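Local atomic coordinates of EF0056 (Enterococcus faecalis, PDB entry 6ORI), a protein that is of unknown function but, as an enterococcal surface protein with immunoglobulin-like character, is probably linked to surface attachment and biofilm formation. Residues K161-M166 with Y397-D402; T187-T192 with Y393-Y398; K268-L273 with D374-S379. All blocks are in the same frame, centred on the assembly; numbering follows the deposited sequence.

How the contacts relate
Contacts 1 and 2 both join the first half of the chain to strand 394-398 and share Tyr-397. Contact 3 lies within the four-stranded sheet to which strand 394-398 belongs, and there strand 375-382 pairs with 394-398. Contact 1 is partly buried and built on a metal: calcium draws several oxygens together. Contact 2 is buried and nearest the centre of the chain; it is made of tyrosine and threonine side chains, with waters bridging the backbones. Contact 3 is also buried, but is a true strand pairing that ends in a carboxylate-guanidinium network. Calcium links contacts 1 and 3 through Asp-374, whose OD2 also accepts from Arg-164 N. Tyr-398 N bonds to Phe-375 O between the two strands.

Contact 1. Residues K161-M166 with Y397-D402; sequences KSDRLM and YYYLQD. With CA (calcium ion), chain B.
Asp-163 and Asp-402 reach toward each other tip to tip, with neighbouring oxygens on one calcium ion. Their carboxylate planes are only 25° apart. Asp-163 OD1 and Asp-402 OD1 come within 3.0 Å, a distance that two acceptors tolerate because both bind the metal. In the conformer of Asp-163 described, its OD1 lies 2.3 Å from the calcium. Asp-402 OD1 is also 2.3 Å from the ion. Two backbone oxygens join them: Ser-162 O at 2.4 Å from calcium and Leu-400 O at 2.2 Å. Gly-372 O and Asp-374 OD1 bring the count to six in this conformer. Asp-163 OD2 and Asp-402 OD2 are close as well. The carboxylates would probably repel one another without the cation, and the ion probably compensates their charge.

The second oxygen of Asp-402 has its own partner. Ser-162 OG donates a short hydrogen bond to Asp-402 OD2, 2.5 Å long. The donor comes from above the carboxylate plane, 49° out of it. Ser-162 OG sits between its own backbone N and carbonyl carbon (chi1 65°), and reaches the carboxylate from there. This second-shell bond helps hold the Asp-402 group in its rotation.

Tyr-399 flanks the site. Its ring presents an edge to Asp-163 CG, which lies in the ring plane. Tyr-399 CE1 is 3.5 Å from Asp-163 OD1. Farther from the ion, Met-166 and Tyr-397 cross obliquely. Met-166 CB touches Tyr-397 OH at 3.1 Å, while the bent methionine chain leads away.

Helix 157-162 ends at Ser-162, and Asp-163 is the first residue to leave helical geometry. The arrangement is a calcium site, with six ligands in the conformer described, assembled from a helix end and distant loops. It ties the end of helix 157-162 to the loop that follows strand 394-398.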
loop_
_atom_site.group_PDB
_atom_site.type_symbol
_atom_site.label_atom_id
_atom_site.label_comp_id
_atom_site.label_asym_id
_atom_site.label_seq_id
_atom_site.Cartn_x
_atom_site.Cartn_y
_atom_site.Cartn_z
ATOM N N LYS A 161 -18.933 -5.251 5.199
ATOM C CA LYS A 161 -19.220 -4.294 4.142
ATOM C C LYS A 161 -18.819 -2.885 4.578
ATOM O O LYS A 161 -18.245 -2.133 3.804
ATOM C CB LYS A 161 -20.705 -4.361 3.797
ATOM C CG LYS A 161 -21.144 -3.601 2.562
ATOM C CD LYS A 161 -22.190 -4.403 1.772
ATOM C CE LYS A 161 -23.382 -4.876 2.631
ATOM N NZ LYS A 161 -24.020 -6.111 2.086
ATOM N N SER A 162 -19.101 -2.544 5.827
ATOM C CA SER A 162 -18.918 -1.167 6.268
ATOM C C SER A 162 -17.501 -0.846 6.774
ATOM O O SER A 162 -17.083 0.290 6.727
ATOM C CB SER A 162 -19.950 -0.809 7.330
ATOM O OG SER A 162 -19.766 -1.561 8.513
ATOM N N ASP A 163 -16.807 -1.832 7.347
ATOM C CA ASP A 163 -15.413 -1.673 7.787
ATOM C C ASP A 163 -14.584 -2.762 7.093
ATOM O O ASP A 163 -14.722 -3.965 7.381
ATOM C CB ASP A 163 -15.264 -1.861 9.305
ATOM C CG ASP A 163 -15.626 -0.632 10.125
ATOM O OD1 ASP A 163 -15.787 0.466 9.583
ATOM O OD2 ASP A 163 -15.695 -0.771 11.370
ATOM N N ARG A 164 -13.710 -2.376 6.181
ATOM C CA ARG A 164 -12.850 -3.354 5.527
ATOM C C ARG A 164 -11.837 -3.933 6.523
ATOM O O ARG A 164 -11.481 -3.285 7.495
ATOM C CB ARG A 164 -12.123 -2.723 4.339
ATOM C CG ARG A 164 -13.047 -2.084 3.289
ATOM C CD ARG A 164 -14.086 -3.058 2.779
ATOM N NE ARG A 164 -13.529 -4.328 2.321
ATOM C CZ ARG A 164 -13.533 -4.781 1.062
ATOM N NH1 ARG A 164 -12.989 -5.977 0.802
ATOM N NH2 ARG A 164 -14.061 -4.057 0.069
ATOM N N LEU A 165 -11.393 -5.151 6.253
ATOM C CA LEU A 165 -10.430 -5.858 7.102
ATOM C C LEU A 165 -9.035 -5.385 6.785
ATOM O O LEU A 165 -8.487 -5.687 5.730
ATOM C CB LEU A 165 -10.504 -7.365 6.895
ATOM C CG LEU A 165 -11.828 -8.036 7.279
ATOM C CD1 LEU A 165 -11.874 -9.444 6.670
ATOM C CD2 LEU A 165 -12.031 -8.076 8.783
ATOM N N MET A 166 -8.462 -4.638 7.704
ATOM C CA MET A 166 -7.188 -4.016 7.461
ATOM C C MET A 166 -5.980 -4.856 7.800
ATOM O O MET A 166 -6.045 -5.828 8.577
ATOM C CB MET A 166 -7.121 -2.698 8.215
ATOM C CG MET A 166 -6.987 -2.817 9.718
ATOM S SD MET A 166 -5.315 -3.100 10.366
ATOM C CE MET A 166 -4.598 -1.507 10.067
ATOM N N TYR A 397 -7.781 2.034 1.136
ATOM C CA TYR A 397 -8.987 2.499 1.778
ATOM C C TYR A 397 -8.665 3.674 2.691
ATOM O O TYR A 397 -7.508 3.911 3.081
ATOM C CB TYR A 397 -9.691 1.361 2.543
ATOM C CG TYR A 397 -9.110 1.060 3.889
ATOM C CD1 TYR A 397 -7.878 0.411 4.020
ATOM C CD2 TYR A 397 -9.766 1.459 5.029
ATOM C CE1 TYR A 397 -7.342 0.155 5.254
ATOM C CE2 TYR A 397 -9.226 1.209 6.275
ATOM C CZ TYR A 397 -8.009 0.568 6.367
ATOM O OH TYR A 397 -7.471 0.337 7.611
ATOM N N TYR A 398 -9.720 4.416 3.017
ATOM C CA TYR A 398 -9.660 5.417 4.074
ATOM C C TYR A 398 -10.818 5.128 5.023
ATOM O O TYR A 398 -11.974 5.054 4.604
ATOM C CB TYR A 398 -9.738 6.847 3.530
ATOM C CG TYR A 398 -9.324 7.839 4.569
ATOM C CD1 TYR A 398 -10.242 8.373 5.462
ATOM C CD2 TYR A 398 -8.012 8.195 4.694
ATOM C CE1 TYR A 398 -9.834 9.256 6.444
ATOM C CE2 TYR A 398 -7.606 9.079 5.645
ATOM C CZ TYR A 398 -8.509 9.591 6.520
ATOM O OH TYR A 398 -8.069 10.468 7.488
ATOM N N TYR A 399 -10.489 4.923 6.298
ATOM C CA TYR A 399 -11.448 4.473 7.308
ATOM C C TYR A 399 -12.504 5.512 7.624
ATOM O O TYR A 399 -12.190 6.697 7.760
ATOM C CB TYR A 399 -10.714 4.149 8.600
ATOM C CG TYR A 399 -11.615 3.852 9.794
ATOM C CD1 TYR A 399 -12.399 2.701 9.837
ATOM C CD2 TYR A 399 -11.636 4.697 10.895
ATOM C CE1 TYR A 399 -13.214 2.425 10.927
ATOM C CE2 TYR A 399 -12.436 4.425 11.998
ATOM C CZ TYR A 399 -13.222 3.292 12.010
ATOM O OH TYR A 399 -14.018 3.029 13.112
ATOM N N LEU A 400 -13.749 5.047 7.747
ATOM C CA LEU A 400 -14.887 5.863 8.194
ATOM C C LEU A 400 -15.595 5.157 9.347
ATOM O O LEU A 400 -16.021 4.008 9.207
ATOM C CB LEU A 400 -15.880 6.058 7.054
ATOM C CG LEU A 400 -16.302 7.498 6.793
ATOM C CD1 LEU A 400 -15.076 8.392 6.522
ATOM C CD2 LEU A 400 -17.284 7.518 5.626
ATOM N N GLN A 401 -15.740 5.840 10.480
ATOM C CA GLN A 401 -16.343 5.222 11.666
ATOM C C GLN A 401 -17.815 4.910 11.443
ATOM O O GLN A 401 -18.578 5.778 11.029
ATOM C CB GLN A 401 -16.175 6.131 12.885
ATOM C CG GLN A 401 -14.722 6.323 13.298
ATOM C CD GLN A 401 -14.542 7.317 14.430
ATOM O OE1 GLN A 401 -15.460 7.560 15.216
ATOM N NE2 GLN A 401 -13.350 7.901 14.515
ATOM N N ASP A 402 -18.207 3.669 11.724
ATOM C CA ASP A 402 -19.588 3.234 11.547
ATOM C C ASP A 402 -20.468 3.800 12.659
ATOM O O ASP A 402 -20.006 3.981 13.790
ATOM C CB ASP A 402 -19.674 1.703 11.553
ATOM C CG ASP A 402 -18.921 1.063 10.394
ATOM O OD1 ASP A 402 -18.487 1.805 9.479
ATOM O OD2 ASP A 402 -18.780 -0.184 10.390
HETATM CA CA CA B . -16.571 2.091 8.167
#

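Contact 2. Residues T187-T192 with Y393-Y398; sequences TGYFLT and YGTGYY
Thr-395 OG1 is met by Tyr-189 OH at 2.7 Å, at the edge of the tyrosine ring and near its plane. The same threonine oxygen also has hydrogen-bond partners in Asp-378 OD1 and Phe-377 O. Thr-395 OG1 stands anti to its backbone N (chi1 -177°), which places it where Tyr-189 OH meets it. The two side chains cross at about a right angle, and Thr-395 CG2 also touches Tyr-189 OH, at 3.3 Å. Leu-191 CD2 packs on that methyl.

Tyr-189 and Tyr-397 slide past each other in opposite directions. Tyr-189 CD1 lies 4.0 Å from Tyr-397 CB. Beyond it, Tyr-397 CE1 approaches Gly-188 O at 3.5 Å and also meets Thr-187 CG2.

The backbones run at 99° to each other, and their axes approach to 5.9 Å. Gly-188 and Gly-396 have the nearest CA atoms, 5.4 Å apart. Water spans this crossing. One water accepts from Tyr-189 N and donates to Thr-395 O. Another accepts from Tyr-397 N, 3.0 Å away, and lies 2.7 Å from Thr-187 O.

Strand 184-189 of the large sheet thus crosses strand 394-398, the edge of the four-stranded sheet. The two do not pair as beta neighbours. The chemistry implies a buried junction of sheets, joined by tyrosine packing, by the Tyr-189 OH to Thr-395 OG1 contact, whose proton is not settled, and by water that satisfies backbone groups.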
loop_
_atom_site.group_PDB
_atom_site.type_symbol
_atom_site.label_atom_id
_atom_site.label_comp_id
_atom_site.label_asym_id
_atom_site.label_seq_id
_atom_site.Cartn_x
_atom_site.Cartn_y
_atom_site.Cartn_z
ATOM N N THR A 187 -0.390 0.182 4.549
ATOM C CA THR A 187 -1.680 -0.165 5.147
ATOM C C THR A 187 -2.671 -0.451 4.033
ATOM O O THR A 187 -2.899 0.435 3.180
ATOM C CB THR A 187 -2.214 0.973 6.025
ATOM O OG1 THR A 187 -1.316 1.213 7.114
ATOM C CG2 THR A 187 -3.608 0.646 6.589
ATOM N N GLY A 188 -3.251 -1.657 4.041
ATOM C CA GLY A 188 -4.174 -2.094 3.005
ATOM C C GLY A 188 -5.319 -2.883 3.602
ATOM O O GLY A 188 -5.507 -2.847 4.807
ATOM N N TYR A 189 -6.091 -3.536 2.746
ATOM C CA TYR A 189 -7.211 -4.341 3.191
ATOM C C TYR A 189 -7.302 -5.648 2.464
ATOM O O TYR A 189 -6.867 -5.771 1.327
ATOM C CB TYR A 189 -8.547 -3.579 3.143
ATOM C CG TYR A 189 -9.036 -3.250 1.746
ATOM C CD1 TYR A 189 -8.557 -2.141 1.054
ATOM C CD2 TYR A 189 -9.960 -4.053 1.111
ATOM C CE1 TYR A 189 -9.001 -1.854 -0.225
ATOM C CE2 TYR A 189 -10.410 -3.775 -0.162
ATOM C CZ TYR A 189 -9.930 -2.676 -0.817
ATOM O OH TYR A 189 -10.384 -2.413 -2.101
ATOM N N PHE A 190 -7.813 -6.667 3.143
ATOM C CA PHE A 190 -8.031 -7.957 2.524
ATOM C C PHE A 190 -9.193 -7.923 1.557
ATOM O O PHE A 190 -10.267 -7.442 1.886
ATOM C CB PHE A 190 -8.295 -9.025 3.608
ATOM C CG PHE A 190 -7.103 -9.338 4.490
ATOM C CD1 PHE A 190 -6.184 -10.292 4.123
ATOM C CD2 PHE A 190 -6.944 -8.693 5.713
ATOM C CE1 PHE A 190 -5.105 -10.575 4.953
ATOM C CE2 PHE A 190 -5.873 -8.997 6.542
ATOM C CZ PHE A 190 -4.970 -9.951 6.153
ATOM N N LEU A 191 -8.962 -8.453 0.371
ATOM C CA LEU A 191 -10.015 -8.558 -0.638
ATOM C C LEU A 191 -10.907 -9.740 -0.369
ATOM O O LEU A 191 -10.471 -10.779 0.137
ATOM C CB LEU A 191 -9.420 -8.710 -2.035
ATOM C CG LEU A 191 -8.488 -7.601 -2.486
ATOM C CD1 LEU A 191 -8.057 -7.884 -3.912
ATOM C CD2 LEU A 191 -9.154 -6.254 -2.389
ATOM N N THR A 192 -12.171 -9.584 -0.718
ATOM C CA THR A 192 -13.157 -10.620 -0.520
ATOM C C THR A 192 -14.019 -10.659 -1.772
ATOM O O THR A 192 -13.720 -9.980 -2.746
ATOM C CB THR A 192 -14.017 -10.318 0.694
ATOM O OG1 THR A 192 -14.741 -9.102 0.475
ATOM C CG2 THR A 192 -13.164 -10.173 1.942
ATOM N N TYR A 393 -1.772 -2.980 -10.282
ATOM C CA TYR A 393 -3.014 -2.553 -9.659
ATOM C C TYR A 393 -2.872 -2.569 -8.143
ATOM O O TYR A 393 -2.448 -3.584 -7.552
ATOM C CB TYR A 393 -4.194 -3.437 -10.099
ATOM C CG TYR A 393 -5.478 -3.167 -9.369
ATOM C CD1 TYR A 393 -6.387 -2.239 -9.846
ATOM C CD2 TYR A 393 -5.764 -3.831 -8.178
ATOM C CE1 TYR A 393 -7.599 -2.006 -9.150
ATOM C CE2 TYR A 393 -6.935 -3.603 -7.497
ATOM C CZ TYR A 393 -7.830 -2.686 -7.976
ATOM O OH TYR A 393 -9.005 -2.472 -7.261
ATOM N N GLY A 394 -3.233 -1.466 -7.514
ATOM C CA GLY A 394 -3.329 -1.405 -6.075
ATOM C C GLY A 394 -4.678 -0.850 -5.673
ATOM O O GLY A 394 -5.301 -0.070 -6.401
ATOM N N THR A 395 -5.132 -1.259 -4.504
ATOM C CA THR A 395 -6.346 -0.699 -3.942
ATOM C C THR A 395 -6.106 -0.397 -2.495
ATOM O O THR A 395 -5.369 -1.112 -1.814
ATOM C CB THR A 395 -7.565 -1.621 -4.129
ATOM O OG1 THR A 395 -8.742 -0.985 -3.629
ATOM C CG2 THR A 395 -7.381 -2.959 -3.421
ATOM N N GLY A 396 -6.709 0.681 -2.027
ATOM C CA GLY A 396 -6.508 1.114 -0.666
ATOM C C GLY A 396 -7.795 1.697 -0.144
ATOM O O GLY A 396 -8.775 1.805 -0.858
ATOM N N TYR A 397 -7.781 2.034 1.136
ATOM C CA TYR A 397 -8.987 2.499 1.778
ATOM C C TYR A 397 -8.665 3.674 2.691
ATOM O O TYR A 397 -7.508 3.911 3.081
ATOM C CB TYR A 397 -9.691 1.361 2.543
ATOM C CG TYR A 397 -9.110 1.060 3.889
ATOM C CD1 TYR A 397 -7.878 0.411 4.020
ATOM C CD2 TYR A 397 -9.766 1.459 5.029
ATOM C CE1 TYR A 397 -7.342 0.155 5.254
ATOM C CE2 TYR A 397 -9.226 1.209 6.275
ATOM C CZ TYR A 397 -8.009 0.568 6.367
ATOM O OH TYR A 397 -7.471 0.337 7.611
ATOM N N TYR A 398 -9.720 4.416 3.017
ATOM C CA TYR A 398 -9.660 5.417 4.074
ATOM C C TYR A 398 -10.818 5.128 5.023
ATOM O O TYR A 398 -11.974 5.054 4.604
ATOM C CB TYR A 398 -9.738 6.847 3.530
ATOM C CG TYR A 398 -9.324 7.839 4.569
ATOM C CD1 TYR A 398 -10.242 8.373 5.462
ATOM C CD2 TYR A 398 -8.012 8.195 4.694
ATOM C CE1 TYR A 398 -9.834 9.256 6.444
ATOM C CE2 TYR A 398 -7.606 9.079 5.645
ATOM C CZ TYR A 398 -8.509 9.591 6.520
ATOM O OH TYR A 398 -8.069 10.468 7.488
HETATM O O HOH W 1 -4.934 1.697 1.874
HETATM O O HOH W 2 -5.278 -3.431 -0.095
#

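Contact 3. Residues K268-L273 with D374-S379; sequences KIDERL and DFIFDS. With CA (calcium ion), chain B.
Leu-273 lays CD1 over one face of the Phe-375 ring, in the tightly packed half of this contact. The methyl is 3.8 Å from the ring centroid and 18° off its normal, a CH-pi contact. The same Leu-273 CD1 touches Phe-377 CZ at 3.5 Å; the two side chains cross at about a right angle. Phe-377 and Leu-273 reach onward to Leu-242 and Ile-240 of strand 239-248.

The strand pairing is regular. Lys-268 and Asp-378 form an antiparallel hydrogen-bonded pair, with Lys-268 N to Asp-378 O at 2.9 Å. Their side chains run side by side, but the lysine end leads off to a cation-pi contact with Phe-197. Asp-378 OD1 turns to Thr-395.

Asp-270 stands at the edge of the Phe-375 ring, their planes 84° apart. Asp-270 OD2 uses its anti lone pair for Ile-376 N at 3.0 Å. It also accepts from Arg-272 NH2. Asp-270 OD1 accepts from Arg-272 NE in a salt bridge of 3.0 Å, and from Arg-272 N, which makes an Asx turn.

The Arg-272 end is the looser, outer side, partly exposed. One guanidinium face meets Phe-375 CD1. At its edge, NH2 makes a weak bond to the backbone O of Asp-374, whose OD1 binds the calcium. Arg-272 NH1 bonds to Glu-373 O.

Four N-H donors on one buried carboxylate imply that Asp-270 probably stays charged, with Arg-272 balancing it at the Asx turn that follows the strand pairing.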
loop_
_atom_site.group_PDB
_atom_site.type_symbol
_atom_site.label_atom_id
_atom_site.label_comp_id
_atom_site.label_asym_id
_atom_site.label_seq_id
_atom_site.Cartn_x
_atom_site.Cartn_y
_atom_site.Cartn_z
ATOM N N LYS A 268 -8.859 5.829 -9.419
ATOM C CA LYS A 268 -10.287 5.723 -9.180
ATOM C C LYS A 268 -10.563 6.098 -7.754
ATOM O O LYS A 268 -9.903 5.611 -6.825
ATOM C CB LYS A 268 -10.793 4.302 -9.441
ATOM C CG LYS A 268 -12.319 4.166 -9.337
ATOM C CD LYS A 268 -12.758 2.725 -9.613
ATOM C CE LYS A 268 -14.273 2.617 -9.754
ATOM N NZ LYS A 268 -14.977 3.077 -8.529
ATOM N N ILE A 269 -11.508 7.002 -7.541
ATOM C CA ILE A 269 -11.867 7.384 -6.183
ATOM C C ILE A 269 -13.320 7.060 -5.911
ATOM O O ILE A 269 -14.173 7.116 -6.799
ATOM C CB ILE A 269 -11.573 8.868 -5.877
ATOM C CG1 ILE A 269 -12.609 9.803 -6.519
ATOM C CG2 ILE A 269 -10.148 9.223 -6.319
ATOM C CD1 ILE A 269 -12.577 11.214 -5.971
ATOM N N ASP A 270 -13.570 6.736 -4.654
ATOM C CA ASP A 270 -14.871 6.319 -4.184
ATOM C C ASP A 270 -15.947 7.276 -4.700
ATOM O O ASP A 270 -15.811 8.484 -4.595
ATOM C CB ASP A 270 -14.851 6.334 -2.647
ATOM C CG ASP A 270 -16.032 5.622 -2.037
ATOM O OD1 ASP A 270 -17.178 6.100 -2.172
ATOM O OD2 ASP A 270 -15.793 4.580 -1.409
ATOM N N GLU A 271 -17.012 6.712 -5.265
ATOM C CA GLU A 271 -18.048 7.522 -5.884
ATOM C C GLU A 271 -18.626 8.574 -4.928
ATOM O O GLU A 271 -18.984 9.661 -5.347
ATOM C CB GLU A 271 -19.167 6.631 -6.455
ATOM C CG GLU A 271 -19.851 5.730 -5.444
ATOM C CD GLU A 271 -20.994 4.934 -6.039
ATOM O OE1 GLU A 271 -21.593 5.402 -7.031
ATOM O OE2 GLU A 271 -21.293 3.840 -5.514
ATOM N N ARG A 272 -18.698 8.251 -3.643
ATOM C CA ARG A 272 -19.247 9.205 -2.692
ATOM C C ARG A 272 -18.408 10.472 -2.536
ATOM O O ARG A 272 -18.915 11.545 -2.184
ATOM C CB ARG A 272 -19.441 8.523 -1.350
ATOM C CG ARG A 272 -20.506 7.456 -1.353
ATOM C CD ARG A 272 -20.464 6.651 -0.076
ATOM N NE ARG A 272 -19.247 5.860 -0.018
ATOM C CZ ARG A 272 -18.678 5.426 1.098
ATOM N NH1 ARG A 272 -19.206 5.701 2.290
ATOM N NH2 ARG A 272 -17.580 4.697 1.014
ATOM N N LEU A 273 -17.104 10.358 -2.773
ATOM C CA LEU A 273 -16.208 11.485 -2.592
ATOM C C LEU A 273 -16.091 12.400 -3.796
ATOM O O LEU A 273 -15.633 13.541 -3.684
ATOM C CB LEU A 273 -14.822 10.978 -2.210
ATOM C CG LEU A 273 -14.614 10.739 -0.730
ATOM C CD1 LEU A 273 -13.288 9.985 -0.555
ATOM C CD2 LEU A 273 -14.608 12.070 0.039
ATOM N N ASP A 374 -16.288 2.362 4.400
ATOM C CA ASP A 374 -14.978 3.003 4.262
ATOM C C ASP A 374 -14.808 3.441 2.824
ATOM O O ASP A 374 -15.395 2.861 1.916
ATOM C CB ASP A 374 -13.846 2.048 4.641
ATOM C CG ASP A 374 -13.917 1.611 6.085
ATOM O OD1 ASP A 374 -14.629 2.264 6.903
ATOM O OD2 ASP A 374 -13.262 0.590 6.406
ATOM N N PHE A 375 -13.999 4.472 2.598
ATOM C CA PHE A 375 -13.783 4.942 1.227
ATOM C C PHE A 375 -12.732 4.094 0.537
ATOM O O PHE A 375 -11.702 3.783 1.127
ATOM C CB PHE A 375 -13.307 6.382 1.220
ATOM C CG PHE A 375 -14.286 7.359 1.775
ATOM C CD1 PHE A 375 -15.542 7.525 1.215
ATOM C CD2 PHE A 375 -13.930 8.138 2.858
ATOM C CE1 PHE A 375 -16.422 8.459 1.732
ATOM C CE2 PHE A 375 -14.811 9.067 3.383
ATOM C CZ PHE A 375 -16.060 9.222 2.820
ATOM N N ILE A 376 -12.992 3.744 -0.715
ATOM C CA ILE A 376 -12.097 2.887 -1.502
ATOM C C ILE A 376 -11.466 3.681 -2.641
ATOM O O ILE A 376 -12.134 4.464 -3.300
ATOM C CB ILE A 376 -12.869 1.689 -2.090
ATOM C CG1 ILE A 376 -13.497 0.856 -0.960
ATOM C CG2 ILE A 376 -11.955 0.820 -2.935
ATOM C CD1 ILE A 376 -12.523 0.286 0.046
ATOM N N PHE A 377 -10.177 3.446 -2.859
ATOM C CA PHE A 377 -9.394 4.079 -3.912
ATOM C C PHE A 377 -8.586 3.034 -4.673
ATOM O O PHE A 377 -8.038 2.116 -4.085
ATOM C CB PHE A 377 -8.439 5.115 -3.326
ATOM C CG PHE A 377 -9.117 6.126 -2.455
ATOM C CD1 PHE A 377 -9.302 5.889 -1.117
ATOM C CD2 PHE A 377 -9.611 7.296 -2.985
ATOM C CE1 PHE A 377 -9.928 6.804 -0.334
ATOM C CE2 PHE A 377 -10.246 8.207 -2.184
ATOM C CZ PHE A 377 -10.403 7.963 -0.861
ATOM N N ASP A 378 -8.447 3.201 -5.979
ATOM C CA ASP A 378 -7.671 2.252 -6.785
ATOM C C ASP A 378 -6.714 3.019 -7.678
ATOM O O ASP A 378 -6.971 4.171 -8.027
ATOM C CB ASP A 378 -8.602 1.416 -7.659
ATOM C CG ASP A 378 -9.771 0.837 -6.886
ATOM O OD1 ASP A 378 -9.622 -0.266 -6.338
ATOM O OD2 ASP A 378 -10.828 1.500 -6.788
ATOM N N SER A 379 -5.631 2.371 -8.072
ATOM C CA SER A 379 -4.693 2.954 -9.019
ATOM C C SER A 379 -4.017 1.837 -9.781
ATOM O O SER A 379 -3.790 0.756 -9.238
ATOM C CB SER A 379 -3.654 3.805 -8.314
ATOM O OG SER A 379 -4.265 4.831 -7.569
HETATM CA CA CA B . -16.571 2.091 8.167
#